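Local coordinates for thermostable monoacylglycerol lipase (Bacillus, PDB 4LHE), which hydrolyses the ester bond of monoacylglycerols, releasing a fatty acid and glycerol, as a lipase of the alpha/beta hydrolase fold, at residues Y5-L8 / S9-P13; Q209-S213 / T214-I218; A165-L168 / Q169-R172. All coordinates share one frame; numbering follows the deposited sequence.

In the fold
From the N terminus, interaction 1 comes first: residues 5-13 make a turn just ahead of strand 14-16, an outermost strand of the main sheet, and lie against the loop around residues 54-61 and the start of helix 62-67. Interaction 3 follows within helix 164-179, which starts directly after the short strand 161-163, and closes only helical turns. Interaction 2 comes last, rounding the connection from helix 202-210 to strand 216-221, the other outermost strand. The three are in series; none encloses or crosses another. Interactions 1 and 2 lie on opposite sides of the chain's centre, their own centres 35 Å apart, while interaction 3 is 23 Å from the first and 27 Å from the second, centre to centre.

Interaction 1 (Y5-L8 / S9-P13); sequences YPVL and SGAEP
A type II beta turn from Leu8 to Ala11, in the loop that leads into strand 14-16, brings Val7 and Leu8 against Ala11. The turn is closed by Ala11 N donating to Leu8 O at 3.1 Å, with an N-H...O angle of 153°; the donor stands well above the carbonyl plane, 46° out of it. Gly10 occupies the third position with a positive phi, at which a beta carbon would collide with Ser9 O, and this accounts for the glycine. The methyl of Ala11 turns back over the start of the turn and packs at two places: its CB lies 4.0 Å from Leu8 CB and 4.0 Å from Val7 CG1. A chi1 of 178° swings Val7 CG1 away from the backbone N and alongside the Ala11 carbonyl, Val7 CG1 to Ala11 O being 3.8 Å. Ala11 is the buried residue of this surface turn, and its methyl also touches Thr32. Arg37 NH2 donates hydrogen bonds to Gly10 O and Glu12 O, and Leu8 is joined to Gly59 through the backbone, which ties the turn to the start of helix 37-45 and to the loop at Gly59. The Glu12 chain, bent at chi2, folds its carboxylate back under the turn, where Gly10 N makes weak hydrogen bonds to both oxygens, 3.0 Å to Glu12 OE1 and 3.3 Å to Glu12 OE2.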
ATOM      1  N   TYR A   5       6.267  -8.062  20.249  1.00 48.63           N
ATOM      2  CA  TYR A   5       5.160  -9.011  20.137  1.00 48.22           C
ATOM      3  C   TYR A   5       5.290  -9.912  18.909  1.00 45.41           C
ATOM      4  O   TYR A   5       5.932  -9.530  17.935  1.00 43.50           O
ATOM      5  CB  TYR A   5       3.833  -8.243  20.091  1.00 46.36           C
ATOM      6  CG  TYR A   5       3.514  -7.523  21.374  1.00 50.22           C
ATOM      7  CD1 TYR A   5       3.947  -6.221  21.589  1.00 51.16           C
ATOM      8  CD2 TYR A   5       2.778  -8.149  22.376  1.00 52.74           C
ATOM      9  CE1 TYR A   5       3.656  -5.557  22.776  1.00 54.26           C
ATOM     10  CE2 TYR A   5       2.486  -7.502  23.562  1.00 55.86           C
ATOM     11  CZ  TYR A   5       2.926  -6.207  23.758  1.00 57.12           C
ATOM     12  OH  TYR A   5       2.625  -5.562  24.937  1.00 59.93           O
ATOM     13  N   PRO A   6       4.671 -11.107  18.948  1.00 45.18           N
ATOM     14  CA  PRO A   6       4.799 -12.065  17.842  1.00 43.61           C
ATOM     15  C   PRO A   6       3.815 -11.796  16.679  1.00 41.12           C
ATOM     16  O   PRO A   6       2.820 -11.093  16.855  1.00 40.71           O
ATOM     17  CB  PRO A   6       4.464 -13.393  18.518  1.00 45.49           C
ATOM     18  CG  PRO A   6       3.444 -13.019  19.552  1.00 46.73           C
ATOM     19  CD  PRO A   6       3.823 -11.637  20.036  1.00 47.52           C
ATOM     20  N   VAL A   7       4.092 -12.362  15.506  1.00 39.99           N
ATOM     21  CA  VAL A   7       3.271 -12.111  14.313  1.00 38.95           C
ATOM     22  C   VAL A   7       1.918 -12.818  14.386  1.00 38.56           C
ATOM     23  O   VAL A   7       1.855 -14.010  14.663  1.00 39.63           O
ATOM     24  CB  VAL A   7       4.008 -12.554  13.022  1.00 37.73           C
ATOM     25  CG1 VAL A   7       3.142 -12.330  11.794  1.00 35.50           C
ATOM     26  CG2 VAL A   7       5.326 -11.795  12.869  1.00 37.84           C
ATOM     27  N   LEU A   8       0.842 -12.077  14.118  1.00 37.76           N
ATOM     28  CA  LEU A   8      -0.515 -12.630  14.112  1.00 38.43           C
ATOM     29  C   LEU A   8      -0.621 -13.694  13.048  1.00 37.70           C
ATOM     30  O   LEU A   8       0.030 -13.601  11.999  1.00 35.79           O
ATOM     31  CB  LEU A   8      -1.547 -11.527  13.814  1.00 37.43           C
ATOM     32  CG  LEU A   8      -2.323 -10.891  14.975  1.00 40.40           C
ATOM     33  CD1 LEU A   8      -1.612 -11.123  16.286  1.00 40.78           C
ATOM     34  CD2 LEU A   8      -2.546  -9.398  14.752  1.00 39.40           C
ATOM     35  N   SER A   9      -1.462 -14.694  13.301  1.00 38.56           N
ATOM     36  CA  SER A   9      -1.730 -15.728  12.315  1.00 36.73           C
ATOM     37  C   SER A   9      -2.449 -15.083  11.118  1.00 35.76           C
ATOM     38  O   SER A   9      -3.477 -14.427  11.286  1.00 35.30           O
ATOM     39  CB  SER A   9      -2.596 -16.830  12.940  1.00 38.34           C
ATOM     40  OG  SER A   9      -2.703 -17.939  12.063  1.00 40.00           O
ATOM     41  N   GLY A  10      -1.894 -15.250   9.920  1.00 34.03           N
ATOM     42  CA  GLY A  10      -2.483 -14.680   8.719  1.00 33.11           C
ATOM     43  C   GLY A  10      -1.731 -13.449   8.244  1.00 32.63           C
ATOM     44  O   GLY A  10      -1.941 -12.956   7.124  1.00 31.10           O
ATOM     45  N   ALA A  11      -0.842 -12.959   9.104  1.00 32.83           N
ATOM     46  CA  ALA A  11      -0.126 -11.713   8.860  1.00 32.07           C
ATOM     47  C   ALA A  11       1.329 -11.955   8.438  1.00 31.80           C
ATOM     48  O   ALA A  11       2.140 -11.017   8.403  1.00 31.11           O
ATOM     49  CB  ALA A  11      -0.178 -10.845  10.105  1.00 32.64           C
ATOM     50  N   GLU A  12       1.659 -13.205   8.112  1.00 31.98           N
ATOM     51  CA  GLU A  12       3.019 -13.544   7.704  1.00 31.78           C
ATOM     52  C   GLU A  12       3.321 -12.983   6.314  1.00 30.93           C
ATOM     53  O   GLU A  12       2.444 -12.955   5.433  1.00 29.77           O
ATOM     54  CB  GLU A  12       3.219 -15.068   7.693  1.00 33.27           C
ATOM     55  CG  GLU A  12       2.909 -15.772   9.018  1.00 34.70           C
ATOM     56  CD  GLU A  12       1.424 -16.080   9.187  1.00 35.11           C
ATOM     57  OE1 GLU A  12       0.625 -15.694   8.305  1.00 34.21           O
ATOM     58  OE2 GLU A  12       1.056 -16.710  10.206  1.00 37.25           O
ATOM     59  N   PRO A  13       4.565 -12.535   6.101  1.00 30.68           N
ATOM     60  CA  PRO A  13       4.965 -12.142   4.742  1.00 29.21           C
ATOM     61  C   PRO A  13       4.952 -13.329   3.763  1.00 29.07           C
ATOM     62  O   PRO A  13       4.842 -14.478   4.189  1.00 30.12           O
ATOM     63  CB  PRO A  13       6.389 -11.606   4.940  1.00 30.28           C
ATOM     64  CG  PRO A  13       6.885 -12.311   6.186  1.00 31.17           C
ATOM     65  CD  PRO A  13       5.671 -12.410   7.072  1.00 31.11           C
TER

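Interaction 2 (Q209-S213 / T214-I218); sequences QGISS and TEKEI
Ile211 and Lys216 pack against each other across the turn that takes the chain from helix 202-210 into edge strand 216-221, within the beta-alpha-beta unit begun by strand 188-193. The close part is the aliphatic stem of Lys216. A chi1 of 49° tucks its CG over the backbone, and beyond that the chain is extended, running back across the turn beside Ile211. The two side chains run antiparallel, alongside one another: Ile211 CD1 is 4.1 Å from Lys216 CB and also 4.1 Å from Lys216 CD. On the same stem, Ser213 O approaches Lys216 CD to 3.3 Å, a contact of carbonyl with methylene. Ile211 is buried and also touches Ala188, while Ser213, likewise buried, gives its OG to Cys186 O. The other side is looser. Ser212 and Thr214 are exposed and turn their CB atoms away from the facing segment, with Thr214 CG2 no nearer than 4.0 Å to Ser212 O, and the Glu215 side chain leaves the turn to meet His248. No hydrogen bond links 209-213 to 214-218. Lys216 NZ, 3.9 Å from Ile211 O, is too far for a bond there; it hydrogen-bonds Phe208 O and makes a cation-pi contact with the Phe208 ring. Lys216 thus joins helix end to strand by apolar packing along its stem, while its probably charged amine is satisfied by a carbonyl and an aromatic ring near the helix end.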
ATOM      1  N   GLN A 209      -1.949  13.996 -11.749  1.00 39.94           N
ATOM      2  CA  GLN A 209      -1.412  15.267 -12.225  1.00 40.61           C
ATOM      3  C   GLN A 209       0.033  15.468 -11.784  1.00 40.40           C
ATOM      4  O   GLN A 209       0.847  16.009 -12.535  1.00 41.03           O
ATOM      5  CB  GLN A 209      -2.303  16.446 -11.796  1.00 42.11           C
ATOM      6  CG  GLN A 209      -3.761  16.384 -12.298  1.00 43.22           C
ATOM      7  CD  GLN A 209      -3.898  16.298 -13.827  1.00 45.48           C
ATOM      8  OE1 GLN A 209      -2.940  16.522 -14.576  1.00 46.09           O
ATOM      9  NE2 GLN A 209      -5.106  15.973 -14.290  1.00 46.39           N
ATOM     10  N   GLY A 210       0.365  14.996 -10.588  1.00 38.86           N
ATOM     11  CA  GLY A 210       1.672  15.266 -10.004  1.00 37.58           C
ATOM     12  C   GLY A 210       2.851  14.471 -10.548  1.00 38.11           C
ATOM     13  O   GLY A 210       4.008  14.923 -10.440  1.00 38.19           O
ATOM     14  N   ILE A 211       2.588  13.285 -11.096  1.00 37.30           N
ATOM     15  CA  ILE A 211       3.674  12.475 -11.652  1.00 37.80           C
ATOM     16  C   ILE A 211       4.035  12.944 -13.053  1.00 39.15           C
ATOM     17  O   ILE A 211       3.195  13.485 -13.783  1.00 40.23           O
ATOM     18  CB  ILE A 211       3.330  10.966 -11.710  1.00 36.45           C
ATOM     19  CG1 ILE A 211       2.094  10.746 -12.598  1.00 37.19           C
ATOM     20  CG2 ILE A 211       3.141  10.411 -10.285  1.00 34.71           C
ATOM     21  CD1 ILE A 211       1.561   9.318 -12.604  1.00 36.19           C
ATOM     22  N   SER A 212       5.288  12.716 -13.434  1.00 39.73           N
ATOM     23  CA  SER A 212       5.766  13.128 -14.749  1.00 40.66           C
ATOM     24  C   SER A 212       5.710  11.965 -15.745  1.00 40.94           C
ATOM     25  O   SER A 212       6.123  12.101 -16.904  1.00 40.62           O
ATOM     26  CB  SER A 212       7.178  13.692 -14.630  1.00 41.35           C
ATOM     27  OG  SER A 212       7.202  14.763 -13.706  1.00 42.42           O
ATOM     28  N   SER A 213       5.188  10.828 -15.272  1.00 39.27           N
ATOM     29  CA  SER A 213       4.868   9.662 -16.097  1.00 38.53           C
ATOM     30  C   SER A 213       4.103  10.010 -17.380  1.00 40.08           C
ATOM     31  O   SER A 213       3.076  10.692 -17.331  1.00 40.31           O
ATOM     32  CB  SER A 213       4.021   8.691 -15.268  1.00 37.87           C
ATOM     33  OG  SER A 213       4.684   8.357 -14.062  1.00 36.62           O
ATOM     34  N   THR A 214       4.585   9.517 -18.520  1.00 39.51           N
ATOM     35  CA  THR A 214       3.942   9.787 -19.809  1.00 40.74           C
ATOM     36  C   THR A 214       2.844   8.766 -20.110  1.00 41.04           C
ATOM     37  O   THR A 214       1.892   9.049 -20.843  1.00 42.17           O
ATOM     38  CB  THR A 214       4.966   9.831 -20.977  1.00 40.79           C
ATOM     39  OG1 THR A 214       5.618   8.564 -21.117  1.00 41.07           O
ATOM     40  CG2 THR A 214       6.032  10.880 -20.729  1.00 41.49           C
ATOM     41  N   GLU A 215       2.995   7.575 -19.544  1.00 39.87           N
ATOM     42  CA  GLU A 215       1.976   6.538 -19.631  1.00 39.45           C
ATOM     43  C   GLU A 215       1.352   6.427 -18.248  1.00 39.02           C
ATOM     44  O   GLU A 215       2.014   5.980 -17.297  1.00 37.47           O
ATOM     45  CB  GLU A 215       2.613   5.204 -20.040  0.83 39.17           C
ATOM     46  CG  GLU A 215       1.621   4.052 -20.206  0.82 38.68           C
ATOM     47  CD  GLU A 215       1.966   3.141 -21.361  0.39 39.09           C
ATOM     48  OE1 GLU A 215       1.072   2.376 -21.796  0.58 39.39           O
ATOM     49  OE2 GLU A 215       3.122   3.187 -21.839  0.78 39.40           O
ATOM     50  N   LYS A 216       0.097   6.861 -18.132  1.00 39.21           N
ATOM     51  CA  LYS A 216      -0.619   6.880 -16.852  1.00 38.18           C
ATOM     52  C   LYS A 216      -2.129   6.777 -17.090  1.00 39.52           C
ATOM     53  O   LYS A 216      -2.645   7.338 -18.055  1.00 40.46           O
ATOM     54  CB  LYS A 216      -0.291   8.167 -16.097  1.00 39.14           C
ATOM     55  CG  LYS A 216      -0.421   9.427 -16.957  1.00 40.08           C
ATOM     56  CD  LYS A 216       0.011  10.652 -16.173  1.00 40.17           C
ATOM     57  CE  LYS A 216      -0.408  11.938 -16.876  1.00 41.21           C
ATOM     58  NZ  LYS A 216       0.095  13.118 -16.131  1.00 41.68           N
ATOM     59  N   GLU A 217      -2.838   6.067 -16.217  1.00 38.94           N
ATOM     60  CA  GLU A 217      -4.285   5.907 -16.370  1.00 39.55           C
ATOM     61  C   GLU A 217      -5.003   5.776 -15.019  1.00 38.85           C
ATOM     62  O   GLU A 217      -4.439   5.242 -14.054  1.00 36.73           O
ATOM     63  CB  GLU A 217      -4.572   4.676 -17.232  1.00 39.35           C
ATOM     64  CG  GLU A 217      -6.038   4.358 -17.452  1.00 41.01           C
ATOM     65  CD  GLU A 217      -6.258   2.991 -18.093  1.00 41.78           C
ATOM     66  OE1 GLU A 217      -7.439   2.595 -18.229  1.00 42.76           O
ATOM     67  OE2 GLU A 217      -5.260   2.312 -18.449  1.00 40.77           O
ATOM     68  N   ILE A 218      -6.243   6.258 -14.942  1.00 39.52           N
ATOM     69  CA  ILE A 218      -7.052   6.037 -13.746  1.00 38.54           C
ATOM     70  C   ILE A 218      -8.148   5.016 -14.003  1.00 39.58           C
ATOM     71  O   ILE A 218      -8.920   5.131 -14.970  1.00 41.08           O
ATOM     72  CB  ILE A 218      -7.657   7.333 -13.196  1.00 39.18           C
ATOM     73  CG1 ILE A 218      -6.546   8.274 -12.739  1.00 38.13           C
ATOM     74  CG2 ILE A 218      -8.593   7.030 -12.027  1.00 38.80           C
ATOM     75  CD1 ILE A 218      -7.032   9.514 -12.005  1.00 39.75           C
TER

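Interaction 3 (A165-L168 / Q169-R172); sequences ASLL and QLAR
Leu167 and Leu170 lie on one flank of helix 164-179 and meet only loosely at their CD2 methyls, while Gln169 and Arg172 lie beside each other on another. In the alpha-helical frame Leu170 N donates to Ser166 O at 2.9 Å, and Ala171 N and Arg172 N repeat the i to i+4 bond to Leu167 O and Leu168 O; the one before them, Gln169 N to Ala165 O, is weak at 3.3 Å. With CG anti to backbone N (chi1 176°), Leu170 CD2 comes within 4.4 Å of Leu167 CD2; Leu167 also packs on Phe29 and Ala129. Leu170 lies near, but does not touch, the putative nucleophile elbow and Ser-His-Asp triad. On the polar flank a chi1 of -69° brings Gln169 CG to 3.5 Å from Ala165 O, and the bend at chi2 turns the amide toward Phe70 N at the start of helix 70-87, which donates to Gln169 OE1. The Arg172 guanidinium presents its edge to this amide, with Gln169 NE2 in its plane and 3.1 Å from Arg172 NH2; both are donors, so no hydrogen bond joins them. A water donates to Ala165 O at 2.6 Å and weakly accepts from Gln169 NE2 at 3.5 Å.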
ATOM      1  N   ALA A 165       0.730   8.740  17.684  1.00 50.17           N
ATOM      2  CA  ALA A 165       2.105   8.983  17.286  1.00 48.65           C
ATOM      3  C   ALA A 165       2.324   8.465  15.856  1.00 47.81           C
ATOM      4  O   ALA A 165       3.090   9.054  15.090  1.00 46.71           O
ATOM      5  CB  ALA A 165       3.049   8.297  18.245  1.00 48.83           C
ATOM      6  N   SER A 166       1.657   7.358  15.512  1.00 46.92           N
ATOM      7  CA  SER A 166       1.774   6.757  14.176  1.00 45.29           C
ATOM      8  C   SER A 166       1.101   7.613  13.119  1.00 45.35           C
ATOM      9  O   SER A 166       1.583   7.720  11.991  1.00 45.12           O
ATOM     10  CB  SER A 166       1.164   5.345  14.157  1.00 44.96           C
ATOM     11  OG  SER A 166       1.990   4.428  14.846  1.00 44.47           O
ATOM     12  N   LEU A 167      -0.028   8.208  13.476  1.00 47.33           N
ATOM     13  CA  LEU A 167      -0.714   9.105  12.554  1.00 47.84           C
ATOM     14  C   LEU A 167       0.167  10.275  12.160  1.00 47.62           C
ATOM     15  O   LEU A 167       0.167  10.681  11.003  1.00 46.59           O
ATOM     16  CB  LEU A 167      -2.025   9.595  13.154  1.00 50.33           C
ATOM     17  CG  LEU A 167      -3.091   8.508  13.225  1.00 50.82           C
ATOM     18  CD1 LEU A 167      -4.289   9.008  13.994  1.00 53.84           C
ATOM     19  CD2 LEU A 167      -3.503   8.104  11.824  1.00 50.25           C
ATOM     20  N   LEU A 168       0.921  10.809  13.123  1.00 47.79           N
ATOM     21  CA  LEU A 168       1.851  11.897  12.851  1.00 48.08           C
ATOM     22  C   LEU A 168       2.860  11.439  11.809  1.00 46.61           C
ATOM     23  O   LEU A 168       3.170  12.179  10.860  1.00 46.17           O
ATOM     24  CB  LEU A 168       2.588  12.320  14.131  1.00 49.36           C
ATOM     25  CG  LEU A 168       2.049  13.445  15.021  1.00 51.56           C
ATOM     26  CD1 LEU A 168       0.981  14.273  14.328  1.00 53.02           C
ATOM     27  CD2 LEU A 168       1.546  12.917  16.348  1.00 53.03           C
ATOM     28  N   GLN A 169       3.364  10.217  11.989  1.00 45.60           N
ATOM     29  CA  GLN A 169       4.371   9.651  11.091  1.00 44.05           C
ATOM     30  C   GLN A 169       3.807   9.508   9.685  1.00 43.06           C
ATOM     31  O   GLN A 169       4.480   9.830   8.693  1.00 42.60           O
ATOM     32  CB  GLN A 169       4.841   8.288  11.608  1.00 42.75           C
ATOM     33  CG  GLN A 169       5.669   8.355  12.886  1.00 43.98           C
ATOM     34  CD  GLN A 169       7.076   8.874  12.649  1.00 43.52           C
ATOM     35  OE1 GLN A 169       7.624   8.725  11.559  1.00 42.31           O
ATOM     36  NE2 GLN A 169       7.675   9.481  13.678  1.00 44.49           N
ATOM     37  N   LEU A 170       2.566   9.036   9.622  1.00 43.31           N
ATOM     38  CA  LEU A 170       1.836   8.857   8.363  1.00 43.33           C
ATOM     39  C   LEU A 170       1.620  10.166   7.593  1.00 44.43           C
ATOM     40  O   LEU A 170       1.705  10.197   6.356  1.00 43.20           O
ATOM     41  CB  LEU A 170       0.486   8.208   8.651  1.00 43.40           C
ATOM     42  CG  LEU A 170      -0.425   8.059   7.436  1.00 43.68           C
ATOM     43  CD1 LEU A 170       0.271   7.253   6.332  1.00 42.09           C
ATOM     44  CD2 LEU A 170      -1.752   7.437   7.820  1.00 43.41           C
ATOM     45  N   ALA A 171       1.321  11.239   8.325  1.00 45.27           N
ATOM     46  CA  ALA A 171       1.125  12.551   7.714  1.00 45.45           C
ATOM     47  C   ALA A 171       2.442  13.056   7.133  1.00 44.90           C
ATOM     48  O   ALA A 171       2.467  13.683   6.068  1.00 45.52           O
ATOM     49  CB  ALA A 171       0.579  13.533   8.740  1.00 46.68           C
ATOM     50  N   ARG A 172       3.538  12.787   7.836  1.00 45.25           N
ATOM     51  CA  ARG A 172       4.868  13.159   7.353  1.00 44.29           C
ATOM     52  C   ARG A 172       5.282  12.399   6.095  1.00 44.08           C
ATOM     53  O   ARG A 172       5.880  12.971   5.184  1.00 43.46           O
ATOM     54  CB  ARG A 172       5.914  12.957   8.441  1.00 45.00           C
ATOM     55  CG  ARG A 172       5.828  13.977   9.567  1.00 47.29           C
ATOM     56  CD  ARG A 172       7.191  14.204  10.193  1.00 47.90           C
ATOM     57  NE  ARG A 172       7.589  13.101  11.052  1.00 47.29           N
ATOM     58  CZ  ARG A 172       8.851  12.781  11.322  1.00 46.99           C
ATOM     59  NH1 ARG A 172       9.844  13.465  10.775  1.00 46.74           N
ATOM     60  NH2 ARG A 172       9.116  11.759  12.127  1.00 47.33           N
TER
HETATM   61  O   HOH W   1       5.210  10.329  15.950  1.00 31.40           O